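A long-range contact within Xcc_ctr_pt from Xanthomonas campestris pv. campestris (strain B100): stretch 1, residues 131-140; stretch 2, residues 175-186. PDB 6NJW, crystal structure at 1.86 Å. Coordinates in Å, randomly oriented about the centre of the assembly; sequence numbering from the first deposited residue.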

# COMPACT_ATOMS: atom_id res chain seq x y z
N GLU A 131 3.81 -6.58 -7.11
CA GLU A 131 3.83 -6.97 -8.52
C GLU A 131 2.45 -6.92 -9.15
O GLU A 131 2.34 -6.99 -10.38
CB GLU A 131 4.44 -8.36 -8.68
CG GLU A 131 5.76 -8.54 -7.94
CD GLU A 131 6.93 -7.83 -8.62
OE1 GLU A 131 7.01 -7.92 -9.87
OE2 GLU A 131 7.75 -7.18 -7.93
N ASN A 132 1.39 -6.78 -8.36
CA ASN A 132 0.03 -6.57 -8.85
C ASN A 132 -0.39 -5.14 -8.51
O ASN A 132 0.42 -4.31 -8.10
CB ASN A 132 -0.90 -7.62 -8.24
CG ASN A 132 -2.16 -7.86 -9.08
OD1 ASN A 132 -2.50 -7.05 -9.95
ND2 ASN A 132 -2.86 -8.97 -8.81
N THR A 133 -1.68 -4.86 -8.68
CA THR A 133 -2.31 -3.71 -8.05
C THR A 133 -3.23 -4.23 -6.95
O THR A 133 -3.66 -5.38 -6.97
CB THR A 133 -3.10 -2.87 -9.07
OG1 THR A 133 -3.95 -3.73 -9.84
CG2 THR A 133 -2.13 -2.14 -10.01
N LEU A 134 -3.56 -3.35 -6.00
CA LEU A 134 -4.07 -3.81 -4.71
C LEU A 134 -5.41 -4.54 -4.84
O LEU A 134 -5.56 -5.67 -4.37
CB LEU A 134 -4.22 -2.62 -3.76
CG LEU A 134 -4.75 -2.96 -2.37
CD1 LEU A 134 -3.86 -4.00 -1.69
CD2 LEU A 134 -4.85 -1.70 -1.54
N GLU A 135 -6.40 -3.90 -5.45
CA GLU A 135 -7.74 -4.48 -5.42
C GLU A 135 -7.84 -5.81 -6.18
O GLU A 135 -8.48 -6.74 -5.69
CB GLU A 135 -8.76 -3.47 -5.95
CG GLU A 135 -8.89 -2.22 -5.09
CD GLU A 135 -8.02 -1.08 -5.58
OE1 GLU A 135 -7.00 -1.36 -6.26
OE2 GLU A 135 -8.38 0.10 -5.31
N PRO A 136 -7.24 -5.95 -7.37
CA PRO A 136 -7.27 -7.28 -8.01
C PRO A 136 -6.56 -8.34 -7.20
O PRO A 136 -7.03 -9.48 -7.13
CB PRO A 136 -6.60 -7.04 -9.37
CG PRO A 136 -6.72 -5.55 -9.60
CD PRO A 136 -6.60 -4.94 -8.24
N GLU A 137 -5.44 -8.01 -6.56
CA GLU A 137 -4.79 -8.99 -5.69
C GLU A 137 -5.73 -9.43 -4.57
O GLU A 137 -5.90 -10.63 -4.33
CB GLU A 137 -3.49 -8.42 -5.10
CG GLU A 137 -3.04 -9.19 -3.86
CD GLU A 137 -1.53 -9.23 -3.67
OE1 GLU A 137 -0.80 -8.45 -4.33
OE2 GLU A 137 -1.06 -10.06 -2.84
N LEU A 138 -6.38 -8.48 -3.90
CA LEU A 138 -7.29 -8.86 -2.81
C LEU A 138 -8.45 -9.70 -3.32
O LEU A 138 -8.89 -10.63 -2.64
CB LEU A 138 -7.81 -7.62 -2.10
CG LEU A 138 -6.77 -6.74 -1.42
CD1 LEU A 138 -7.44 -5.50 -0.87
CD2 LEU A 138 -6.08 -7.53 -0.31
N PHE A 139 -8.99 -9.36 -4.50
CA PHE A 139 -10.08 -10.16 -5.04
C PHE A 139 -9.64 -11.59 -5.30
O PHE A 139 -10.37 -12.53 -4.99
CB PHE A 139 -10.62 -9.54 -6.34
CG PHE A 139 -11.95 -10.09 -6.75
CD1 PHE A 139 -12.03 -11.25 -7.50
CD2 PHE A 139 -13.12 -9.47 -6.36
CE1 PHE A 139 -13.25 -11.77 -7.86
CE2 PHE A 139 -14.35 -9.98 -6.72
CZ PHE A 139 -14.41 -11.14 -7.47
N ALA A 140 -8.46 -11.75 -5.88
CA ALA A 140 -7.95 -13.09 -6.17
C ALA A 140 -7.39 -13.76 -4.93
O ALA A 140 -7.46 -14.99 -4.81
CB ALA A 140 -6.87 -13.01 -7.26
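Stretch 2 (175-186) QIDEDLLLRLIE

The centre of this contact is a leucine methyl set among three residues of the opposing helix. L181 CD2 lies 4.1 Å from P136 CA and 4.1 Å from F139 CB, and 4.4 Å from E135 O, so one branch end of L181 (chi1 t, chi2 p) meets both backbone and side chain of stretch 1. P136 gives this methyl its CA, and its ring meets two further neighbours. Its CD takes L182 CD2 at 4.1 Å; the CA-to-CB bond of L182 points sideways, and the m, t rotamer brings the end of the side chain nearer.

Stretch 2 approaches as an extended lead-in at I176, with phi/psi of -140/143, then a helix from E178 through E186. D177 caps it by accepting a weak hydrogen bond from L180 N to its OD1 at 3.3 Å. Stretch 1 is helical from L134 through A140. The two axes cross at 111°, somewhat past perpendicular, with a closest approach of 10.3 Å. Such a crossing gives no long ridge of paired residues: the nearest CA pairs are P136 CA with E178 CA, at 6.7 Å, and E135 CA with L182 CA, at 7.6 Å.

Around this centre, contacts spread along both chains. I176, ahead of its helix, places CG2 3.9 Å from F139 CE1, approaching the ring obliquely. Toward the other end of stretch 2, I185 CD1 comes to 3.6 Å from E135 CB, so a glutamate contributes its aliphatic carbon to the packing.

The polar edge is formed by E178, whose CD sits 3.8 Å from P136 CG. Its OE2 is 4.0 Å from T133 OG1, too far for a hydrogen bond, and that hydroxyl is buried without a partner. N132 OD1 instead accepts from T133 N at 2.7 Å within its own stretch. No hydrogen bond joins the stretches; side-chain packing carries the contact, burying 406 Å² in all.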

# COMPACT_ATOMS: atom_id res chain seq x y z
N GLN A 175 -10.09 -16.04 -13.15
CA GLN A 175 -10.72 -15.42 -14.32
C GLN A 175 -11.47 -14.18 -13.82
O GLN A 175 -12.51 -14.27 -13.17
CB GLN A 175 -11.61 -16.44 -15.05
CG GLN A 175 -13.10 -16.50 -14.64
CD GLN A 175 -13.90 -17.57 -15.38
OE1 GLN A 175 -14.42 -17.32 -16.47
NE2 GLN A 175 -14.03 -18.74 -14.77
N ILE A 176 -10.89 -13.00 -14.06
CA ILE A 176 -11.53 -11.75 -13.69
C ILE A 176 -11.28 -10.76 -14.80
O ILE A 176 -10.21 -10.77 -15.42
CB ILE A 176 -11.05 -11.21 -12.32
CG1 ILE A 176 -9.56 -10.88 -12.31
CG2 ILE A 176 -11.32 -12.19 -11.21
CD1 ILE A 176 -9.23 -9.46 -12.64
N ASP A 177 -12.27 -9.92 -15.08
CA ASP A 177 -12.11 -8.78 -15.97
C ASP A 177 -11.59 -7.64 -15.11
O ASP A 177 -12.36 -6.96 -14.42
CB ASP A 177 -13.42 -8.43 -16.66
CG ASP A 177 -13.28 -7.35 -17.70
OD1 ASP A 177 -12.26 -6.63 -17.72
OD2 ASP A 177 -14.23 -7.20 -18.51
N GLU A 178 -10.27 -7.43 -15.14
CA GLU A 178 -9.67 -6.44 -14.26
C GLU A 178 -10.15 -5.03 -14.60
O GLU A 178 -10.34 -4.21 -13.70
CB GLU A 178 -8.15 -6.51 -14.35
CG GLU A 178 -7.44 -5.55 -13.42
CD GLU A 178 -5.96 -5.85 -13.30
OE1 GLU A 178 -5.62 -7.03 -13.06
OE2 GLU A 178 -5.15 -4.91 -13.45
N ASP A 179 -10.31 -4.73 -15.89
CA ASP A 179 -10.76 -3.40 -16.27
C ASP A 179 -12.12 -3.11 -15.67
O ASP A 179 -12.34 -2.03 -15.10
CB ASP A 179 -10.79 -3.26 -17.80
CG ASP A 179 -9.39 -3.22 -18.41
OD1 ASP A 179 -8.43 -2.90 -17.70
OD2 ASP A 179 -9.26 -3.51 -19.62
N LEU A 180 -13.04 -4.07 -15.76
CA LEU A 180 -14.38 -3.84 -15.24
C LEU A 180 -14.39 -3.76 -13.72
O LEU A 180 -15.08 -2.92 -13.14
CB LEU A 180 -15.33 -4.93 -15.74
CG LEU A 180 -16.79 -4.75 -15.36
CD1 LEU A 180 -17.29 -3.40 -15.85
CD2 LEU A 180 -17.64 -5.89 -15.92
N LEU A 181 -13.63 -4.65 -13.06
CA LEU A 181 -13.52 -4.57 -11.61
C LEU A 181 -13.06 -3.19 -11.17
O LEU A 181 -13.70 -2.55 -10.32
CB LEU A 181 -12.55 -5.64 -11.08
CG LEU A 181 -12.27 -5.56 -9.59
CD1 LEU A 181 -13.55 -5.82 -8.82
CD2 LEU A 181 -11.17 -6.56 -9.17
N LEU A 182 -11.96 -2.70 -11.74
CA LEU A 182 -11.46 -1.40 -11.33
C LEU A 182 -12.40 -0.28 -11.74
O LEU A 182 -12.50 0.72 -11.04
CB LEU A 182 -10.05 -1.18 -11.89
CG LEU A 182 -9.06 -2.18 -11.28
CD1 LEU A 182 -7.69 -2.04 -11.92
CD2 LEU A 182 -8.97 -2.02 -9.77
N ARG A 183 -13.11 -0.45 -12.87
CA ARG A 183 -14.12 0.54 -13.25
C ARG A 183 -15.20 0.64 -12.19
O ARG A 183 -15.60 1.74 -11.80
CB ARG A 183 -14.71 0.16 -14.63
CG ARG A 183 -15.60 1.23 -15.27
CD ARG A 183 -15.95 0.90 -16.76
NE ARG A 183 -14.76 0.45 -17.48
CZ ARG A 183 -14.70 -0.65 -18.23
NH1 ARG A 183 -15.78 -1.40 -18.40
NH2 ARG A 183 -13.57 -0.99 -18.82
N LEU A 184 -15.69 -0.48 -11.69
CA LEU A 184 -16.71 -0.43 -10.65
C LEU A 184 -16.17 0.20 -9.37
O LEU A 184 -16.83 1.05 -8.75
CB LEU A 184 -17.26 -1.83 -10.39
CG LEU A 184 -17.90 -2.50 -11.61
CD1 LEU A 184 -18.27 -3.96 -11.34
CD2 LEU A 184 -19.11 -1.71 -12.14
N ILE A 185 -14.96 -0.18 -8.96
CA ILE A 185 -14.39 0.37 -7.73
C ILE A 185 -14.18 1.88 -7.86
O ILE A 185 -14.48 2.64 -6.94
CB ILE A 185 -13.08 -0.36 -7.39
CG1 ILE A 185 -13.39 -1.80 -6.96
CG2 ILE A 185 -12.33 0.39 -6.29
CD1 ILE A 185 -12.12 -2.70 -6.82
N GLU A 186 -13.67 2.34 -9.01
CA GLU A 186 -13.49 3.78 -9.21
C GLU A 186 -14.84 4.51 -9.24
O GLU A 186 -14.93 5.66 -8.77
CB GLU A 186 -12.69 4.02 -10.49
CG GLU A 186 -12.65 5.47 -10.97
CD GLU A 186 -11.80 6.39 -10.10
OE1 GLU A 186 -12.10 7.61 -10.05
OE2 GLU A 186 -10.83 5.91 -9.47